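Long-range contacts in peptidase M16 C-terminal domain-containing protein (Enterococcus faecalis, PDB 3D3Y), which is of unknown function but belongs to the M16 peptidase family and probably binds a metal ion: residues L27-N32 with D199-F204; Q85-I90 with E375-L380. All blocks are in the same frame, centred on the assembly; numbering follows the deposited sequence.

Interaction 1 (L27-N32 with D199-F204); sequences LLVRFN and DQVDIF
Phe-31 and Val-201 run alongside one another with their tips turned to the same side, the ring atom CD1 of Phe-31 3.7 Å from CG2 of Val-201. Asp-199, just past the end of a helix, comes to the ring edge with its CB; its OD2 sits 3.3 Å from Phe-31 CB and is taken up by a salt bridge to Arg-43. Along the same face, CG1 of Val-29, anti to its backbone N (chi1 -172°), touches both Val-201 CG1 (3.9 Å) and Ile-203 CG1 (4.0 Å). The opposite face is more polar. There CD2 of Leu-28 lies 3.9 Å above the centre of the Arg-30 guanidinium plane. One water lies within hydrogen-bonding distance of Arg-30 O and Asp-202 OD2; a second donates to Asn-32 OD1, 2.7 Å from the water oxygen, and to Gln-200 OE1. Further out, Arg-30 bonds Asn-89 and Glu-373, Asp-202 His-15 and Lys-230, Asn-32 ND2 Tyr-376 OH, and Gln-200 NE2 Glu-227 O. Underneath, six backbone hydrogen bonds pair the strands antiparallel from Leu-28/Phe-204 to Asn-32/Gln-200, with Arg-30 N to Asp-202 O (2.8 Å, 170° at the hydrogen) the straightest. In the mixed sheet of the N-terminal half, strand 85-95 adjoins the other edge of 24-34 and strand 12-18 that of 200-207, while helix 368-380 packs on the Phe-204 face.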
loop_
_atom_site.group_PDB
_atom_site.type_symbol
_atom_site.label_atom_id
_atom_site.label_comp_id
_atom_site.label_asym_id
_atom_site.label_seq_id
_atom_site.Cartn_x
_atom_site.Cartn_y
_atom_site.Cartn_z
ATOM N N LEU A 27 2.113 -1.468 -18.325
ATOM C CA LEU A 27 2.006 -2.883 -18.036
ATOM C C LEU A 27 2.253 -3.108 -16.558
ATOM O O LEU A 27 3.143 -2.473 -15.948
ATOM C CB LEU A 27 3.043 -3.690 -18.824
ATOM C CG LEU A 27 2.996 -3.698 -20.356
ATOM C CD1 LEU A 27 3.783 -2.518 -20.890
ATOM C CD2 LEU A 27 3.602 -4.993 -20.844
ATOM N N LEU A 28 1.465 -4.017 -15.986
ATOM C CA LEU A 28 1.596 -4.391 -14.577
ATOM C C LEU A 28 1.460 -5.882 -14.484
ATOM O O LEU A 28 0.463 -6.448 -14.960
ATOM C CB LEU A 28 0.540 -3.690 -13.727
ATOM C CG LEU A 28 0.356 -4.161 -12.272
ATOM C CD1 LEU A 28 1.597 -3.831 -11.377
ATOM C CD2 LEU A 28 -0.938 -3.533 -11.746
ATOM N N VAL A 29 2.475 -6.525 -13.907
ATOM C CA VAL A 29 2.358 -7.919 -13.523
ATOM C C VAL A 29 2.306 -7.970 -11.992
ATOM O O VAL A 29 3.282 -7.561 -11.308
ATOM C CB VAL A 29 3.519 -8.750 -14.039
ATOM C CG1 VAL A 29 3.260 -10.251 -13.771
ATOM C CG2 VAL A 29 3.736 -8.487 -15.544
ATOM N N ARG A 30 1.168 -8.425 -11.458
ATOM C CA ARG A 30 0.989 -8.416 -10.007
ATOM C C ARG A 30 0.858 -9.836 -9.441
ATOM O O ARG A 30 -0.082 -10.586 -9.796
ATOM C CB ARG A 30 -0.164 -7.491 -9.586
ATOM C CG ARG A 30 -0.415 -7.472 -8.060
ATOM C CD ARG A 30 -1.243 -6.251 -7.586
ATOM N NE ARG A 30 -0.499 -4.997 -7.687
ATOM C CZ ARG A 30 -1.061 -3.791 -7.805
ATOM N NH1 ARG A 30 -2.395 -3.647 -7.841
ATOM N NH2 ARG A 30 -0.278 -2.714 -7.868
ATOM N N PHE A 31 1.847 -10.227 -8.639
ATOM C CA PHE A 31 1.806 -11.509 -7.913
ATOM C C PHE A 31 1.144 -11.300 -6.548
ATOM O O PHE A 31 1.517 -10.419 -5.787
ATOM C CB PHE A 31 3.204 -12.091 -7.701
ATOM C CG PHE A 31 3.938 -12.434 -8.976
ATOM C CD1 PHE A 31 4.151 -13.774 -9.327
ATOM C CD2 PHE A 31 4.422 -11.426 -9.811
ATOM C CE1 PHE A 31 4.824 -14.108 -10.500
ATOM C CE2 PHE A 31 5.117 -11.745 -10.964
ATOM C CZ PHE A 31 5.310 -13.109 -11.302
ATOM N N ASN A 32 0.137 -12.103 -6.247
ATOM C CA ASN A 32 -0.700 -11.870 -5.078
ATOM C C ASN A 32 -0.578 -13.084 -4.174
ATOM O O ASN A 32 -0.705 -14.219 -4.651
ATOM C CB ASN A 32 -2.147 -11.660 -5.553
ATOM C CG ASN A 32 -3.088 -11.142 -4.451
ATOM O OD1 ASN A 32 -3.278 -11.779 -3.395
ATOM N ND2 ASN A 32 -3.692 -9.989 -4.710
ATOM N N ASP A 199 1.777 -18.057 -6.559
ATOM C CA ASP A 199 1.007 -16.827 -6.381
ATOM C C ASP A 199 -0.076 -16.730 -7.454
ATOM O O ASP A 199 0.102 -17.234 -8.575
ATOM C CB ASP A 199 1.908 -15.581 -6.485
ATOM C CG ASP A 199 2.660 -15.230 -5.176
ATOM O OD1 ASP A 199 2.887 -16.086 -4.268
ATOM O OD2 ASP A 199 3.077 -14.038 -5.085
ATOM N N GLN A 200 -1.186 -16.071 -7.118
ATOM C CA GLN A 200 -2.150 -15.654 -8.138
ATOM C C GLN A 200 -1.508 -14.508 -8.911
ATOM O O GLN A 200 -0.927 -13.589 -8.321
ATOM C CB GLN A 200 -3.488 -15.235 -7.521
ATOM C CG GLN A 200 -4.311 -16.436 -6.984
ATOM C CD GLN A 200 -3.568 -17.172 -5.869
ATOM O OE1 GLN A 200 -3.147 -16.564 -4.874
ATOM N NE2 GLN A 200 -3.401 -18.482 -6.031
ATOM N N VAL A 201 -1.581 -14.575 -10.235
ATOM C CA VAL A 201 -0.886 -13.596 -11.067
ATOM C C VAL A 201 -1.931 -12.906 -11.930
ATOM O O VAL A 201 -2.779 -13.572 -12.531
ATOM C CB VAL A 201 0.183 -14.288 -11.971
ATOM C CG1 VAL A 201 0.914 -13.248 -12.845
ATOM C CG2 VAL A 201 1.206 -15.028 -11.119
ATOM N N ASP A 202 -1.886 -11.579 -11.966
ATOM C CA ASP A 202 -2.769 -10.821 -12.855
ATOM C C ASP A 202 -1.931 -9.803 -13.618
ATOM O O ASP A 202 -1.057 -9.136 -13.058
ATOM C CB ASP A 202 -3.935 -10.172 -12.081
ATOM C CG ASP A 202 -4.962 -11.189 -11.646
ATOM O OD1 ASP A 202 -5.875 -11.504 -12.438
ATOM O OD2 ASP A 202 -4.837 -11.713 -10.516
ATOM N N ILE A 203 -2.174 -9.735 -14.919
ATOM C CA ILE A 203 -1.377 -8.906 -15.813
ATOM C C ILE A 203 -2.333 -7.925 -16.422
ATOM O O ILE A 203 -3.422 -8.315 -16.919
ATOM C CB ILE A 203 -0.717 -9.751 -16.919
ATOM C CG1 ILE A 203 0.210 -10.784 -16.278
ATOM C CG2 ILE A 203 0.048 -8.843 -17.895
ATOM C CD1 ILE A 203 0.811 -11.787 -17.263
ATOM N N PHE A 204 -1.961 -6.655 -16.328
ATOM C CA PHE A 204 -2.772 -5.565 -16.855
ATOM C C PHE A 204 -2.027 -4.796 -17.935
ATOM O O PHE A 204 -0.814 -4.526 -17.817
ATOM C CB PHE A 204 -3.158 -4.608 -15.727
ATOM C CG PHE A 204 -4.149 -5.185 -14.773
ATOM C CD1 PHE A 204 -5.486 -4.830 -14.847
ATOM C CD2 PHE A 204 -3.744 -6.101 -13.793
ATOM C CE1 PHE A 204 -6.411 -5.381 -13.973
ATOM C CE2 PHE A 204 -4.672 -6.644 -12.915
ATOM C CZ PHE A 204 -5.990 -6.284 -12.999
HETATM O O HOH W 1 -2.765 -10.640 -8.720
HETATM O O HOH W 2 -3.496 -14.427 -2.713
#

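Interaction 2 (Q85-I90 with E375-L380); sequences QHWFNI and EYLNEL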
loop_
_atom_site.group_PDB
_atom_site.type_symbol
_atom_site.label_atom_id
_atom_site.label_comp_id
_atom_site.label_asym_id
_atom_site.label_seq_id
_atom_site.Cartn_x
_atom_site.Cartn_y
_atom_site.Cartn_z
ATOM N N GLN A 85 -3.446 -9.259 2.131
ATOM C CA GLN A 85 -2.664 -9.647 0.931
ATOM C C GLN A 85 -1.347 -8.889 0.883
ATOM O O GLN A 85 -1.216 -7.791 1.438
ATOM C CB GLN A 85 -3.465 -9.359 -0.346
ATOM C CG GLN A 85 -4.668 -10.264 -0.520
ATOM C CD GLN A 85 -5.578 -9.846 -1.662
ATOM O OE1 GLN A 85 -5.263 -8.936 -2.431
ATOM N NE2 GLN A 85 -6.727 -10.523 -1.779
ATOM N N HIS A 86 -0.355 -9.497 0.248
ATOM C CA HIS A 86 0.909 -8.821 0.011
ATOM C C HIS A 86 1.131 -8.947 -1.505
ATOM O O HIS A 86 0.960 -10.046 -2.101
ATOM C CB HIS A 86 2.057 -9.464 0.836
ATOM C CG HIS A 86 3.320 -8.650 0.847
ATOM N ND1 HIS A 86 4.324 -8.820 -0.080
ATOM C CD2 HIS A 86 3.721 -7.641 1.656
ATOM C CE1 HIS A 86 5.298 -7.954 0.161
ATOM N NE2 HIS A 86 4.954 -7.224 1.213
ATOM N N TRP A 87 1.436 -7.815 -2.130
ATOM C CA TRP A 87 1.485 -7.715 -3.580
ATOM C C TRP A 87 2.941 -7.486 -4.018
ATOM O O TRP A 87 3.639 -6.662 -3.448
ATOM C CB TRP A 87 0.630 -6.509 -4.042
ATOM C CG TRP A 87 -0.877 -6.531 -3.715
ATOM C CD1 TRP A 87 -1.631 -7.587 -3.242
ATOM C CD2 TRP A 87 -1.790 -5.455 -3.941
ATOM N NE1 TRP A 87 -2.972 -7.196 -3.122
ATOM C CE2 TRP A 87 -3.084 -5.897 -3.551
ATOM C CE3 TRP A 87 -1.639 -4.142 -4.445
ATOM C CZ2 TRP A 87 -4.220 -5.074 -3.647
ATOM C CZ3 TRP A 87 -2.785 -3.310 -4.534
ATOM C CH2 TRP A 87 -4.053 -3.786 -4.129
ATOM N N PHE A 88 3.364 -8.177 -5.078
ATOM C CA PHE A 88 4.699 -8.029 -5.672
ATOM C C PHE A 88 4.414 -7.530 -7.084
ATOM O O PHE A 88 3.735 -8.201 -7.860
ATOM C CB PHE A 88 5.397 -9.373 -5.663
ATOM C CG PHE A 88 6.782 -9.387 -6.257
ATOM C CD1 PHE A 88 7.899 -9.474 -5.418
ATOM C CD2 PHE A 88 6.978 -9.405 -7.654
ATOM C CE1 PHE A 88 9.187 -9.569 -5.955
ATOM C CE2 PHE A 88 8.269 -9.479 -8.216
ATOM C CZ PHE A 88 9.388 -9.549 -7.352
ATOM N N ASN A 89 4.909 -6.333 -7.390
ATOM C CA ASN A 89 4.406 -5.548 -8.525
ATOM C C ASN A 89 5.493 -5.203 -9.529
ATOM O O ASN A 89 6.410 -4.451 -9.205
ATOM C CB ASN A 89 3.861 -4.212 -7.990
ATOM C CG ASN A 89 2.893 -4.383 -6.828
ATOM O OD1 ASN A 89 1.912 -5.099 -6.948
ATOM N ND2 ASN A 89 3.162 -3.705 -5.704
ATOM N N ILE A 90 5.378 -5.715 -10.748
ATOM C CA ILE A 90 6.362 -5.391 -11.788
ATOM C C ILE A 90 5.652 -4.468 -12.748
ATOM O O ILE A 90 4.593 -4.808 -13.292
ATOM C CB ILE A 90 6.823 -6.649 -12.541
ATOM C CG1 ILE A 90 7.484 -7.643 -11.567
ATOM C CG2 ILE A 90 7.773 -6.296 -13.704
ATOM C CD1 ILE A 90 7.698 -9.039 -12.211
ATOM N N GLU A 375 -8.781 -0.472 -11.361
ATOM C CA GLU A 375 -9.079 -1.697 -12.116
ATOM C C GLU A 375 -8.755 -2.948 -11.298
ATOM O O GLU A 375 -9.518 -3.915 -11.292
ATOM C CB GLU A 375 -8.316 -1.737 -13.447
ATOM C CG GLU A 375 -8.783 -0.717 -14.484
ATOM C CD GLU A 375 -10.119 -1.075 -15.133
ATOM O OE1 GLU A 375 -10.637 -2.196 -14.911
ATOM O OE2 GLU A 375 -10.655 -0.223 -15.881
ATOM N N TYR A 376 -7.625 -2.919 -10.592
ATOM C CA TYR A 376 -7.259 -4.048 -9.767
ATOM C C TYR A 376 -8.267 -4.286 -8.645
ATOM O O TYR A 376 -8.757 -5.411 -8.477
ATOM C CB TYR A 376 -5.832 -3.904 -9.244
ATOM C CG TYR A 376 -5.280 -5.205 -8.716
ATOM C CD1 TYR A 376 -4.833 -6.187 -9.577
ATOM C CD2 TYR A 376 -5.214 -5.452 -7.343
ATOM C CE1 TYR A 376 -4.332 -7.400 -9.101
ATOM C CE2 TYR A 376 -4.717 -6.658 -6.853
ATOM C CZ TYR A 376 -4.259 -7.621 -7.737
ATOM O OH TYR A 376 -3.738 -8.800 -7.248
ATOM N N LEU A 377 -8.612 -3.238 -7.896
ATOM C CA LEU A 377 -9.597 -3.388 -6.825
ATOM C C LEU A 377 -10.893 -3.912 -7.359
ATOM O O LEU A 377 -11.483 -4.811 -6.773
ATOM C CB LEU A 377 -9.862 -2.083 -6.056
ATOM C CG LEU A 377 -8.683 -1.534 -5.256
ATOM C CD1 LEU A 377 -9.134 -0.319 -4.446
ATOM C CD2 LEU A 377 -8.060 -2.620 -4.352
ATOM N N ASN A 378 -11.336 -3.324 -8.466
ATOM C CA ASN A 378 -12.526 -3.743 -9.190
ATOM C C ASN A 378 -12.546 -5.222 -9.546
ATOM O O ASN A 378 -13.590 -5.874 -9.482
ATOM C CB ASN A 378 -12.548 -2.980 -10.489
ATOM C CG ASN A 378 -13.833 -2.346 -10.727
ATOM O OD1 ASN A 378 -14.768 -3.007 -11.167
ATOM N ND2 ASN A 378 -13.930 -1.038 -10.419
ATOM N N GLU A 379 -11.387 -5.717 -9.960
ATOM C CA GLU A 379 -11.190 -7.113 -10.300
ATOM C C GLU A 379 -11.363 -7.979 -9.059
ATOM O O GLU A 379 -12.041 -8.987 -9.101
ATOM C CB GLU A 379 -9.791 -7.313 -10.897
ATOM C CG GLU A 379 -9.366 -8.767 -11.087
ATOM C CD GLU A 379 -10.239 -9.512 -12.085
ATOM O OE1 GLU A 379 -10.910 -8.852 -12.917
ATOM O OE2 GLU A 379 -10.241 -10.769 -12.034
ATOM N N LEU A 380 -10.763 -7.563 -7.952
ATOM C CA LEU A 380 -10.933 -8.259 -6.679
ATOM C C LEU A 380 -12.379 -8.247 -6.187
ATOM O O LEU A 380 -12.955 -9.290 -5.866
ATOM C CB LEU A 380 -10.012 -7.653 -5.619
ATOM C CG LEU A 380 -8.525 -7.666 -5.966
ATOM C CD1 LEU A 380 -7.742 -6.834 -4.983
ATOM C CD2 LEU A 380 -7.967 -9.076 -6.017
#
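Trp-87 offers one face of its indole to the edge of the Tyr-376 ring in a T-shaped (edge-to-face) pair, with the planes at 72° and the centroid of the indole's six-membered ring 4.9 Å from that of the tyrosine. The touching edge is CD2-CE2: Tyr-376 CE2 stands 3.6 Å from Trp-87 CZ2, over the rim of the indole rather than its middle, and CD2 reaches Trp-87 CH2 at 3.8 Å. The two side chains pass one another, the indole reaching out from the strand and the phenol coming in from the helix. Tyr-376 CG is anti to its backbone N (chi1 -164°), which starts the ring on this course. Leu-377 adds its CD2 at the indole edge, close to the ring plane and 4.2 Å from CH2. One helical turn beyond Tyr-376, Leu-380 brings CD1 within 4.2 Å of Trp-87 CZ2 and 4.1 Å of Gln-85 OE1.

Gln-85 helps fix the rotation of the indole. Its OE1 accepts Trp-87 NE1 at 3.0 Å, nearly straight at 170°, with a lone pair directed at the donor and the oxygen almost in the indole plane. The same OE1 also takes Asn-32 ND2, while Gln-85 NE2 is held by the carbonyl of Ala-231. The Tyr-376 hydroxyl is another partner of Asn-32 ND2, and the tyrosine ring makes a cation-pi contact with Arg-30.

No hydrogen bond crosses directly between strand and helix, whose segment axes stay 13.9 Å apart; long side chains do the bridging. Helix 368-380 thus rests on one face of the sheet near strand 85-95, which runs between strands 24-34 and 74-82, while Phe-88 packs against helix 40-52.

In the fold
From the N terminus the chain lays down strand 24-34 and then, after two helices and strand 74-82, strand 85-95 beside it. Interaction 1 closes its loop when strand 200-207, arriving after a largely helical excursion, adds to the other edge of 24-34. Interaction 2 closes later: after four strands of the second sheet and the helices 326-341 and 347-364, helix 368-380 comes to lie over the first sheet. The segments alternate along the chain, so the two loops cross. The contacts meet directly: Val-29 N approaches Ile-90 O at 2.8 Å, and Arg-30 CD packs on Tyr-376 CZ at 3.3 Å. Together they join three strands and a late helix into one layered core.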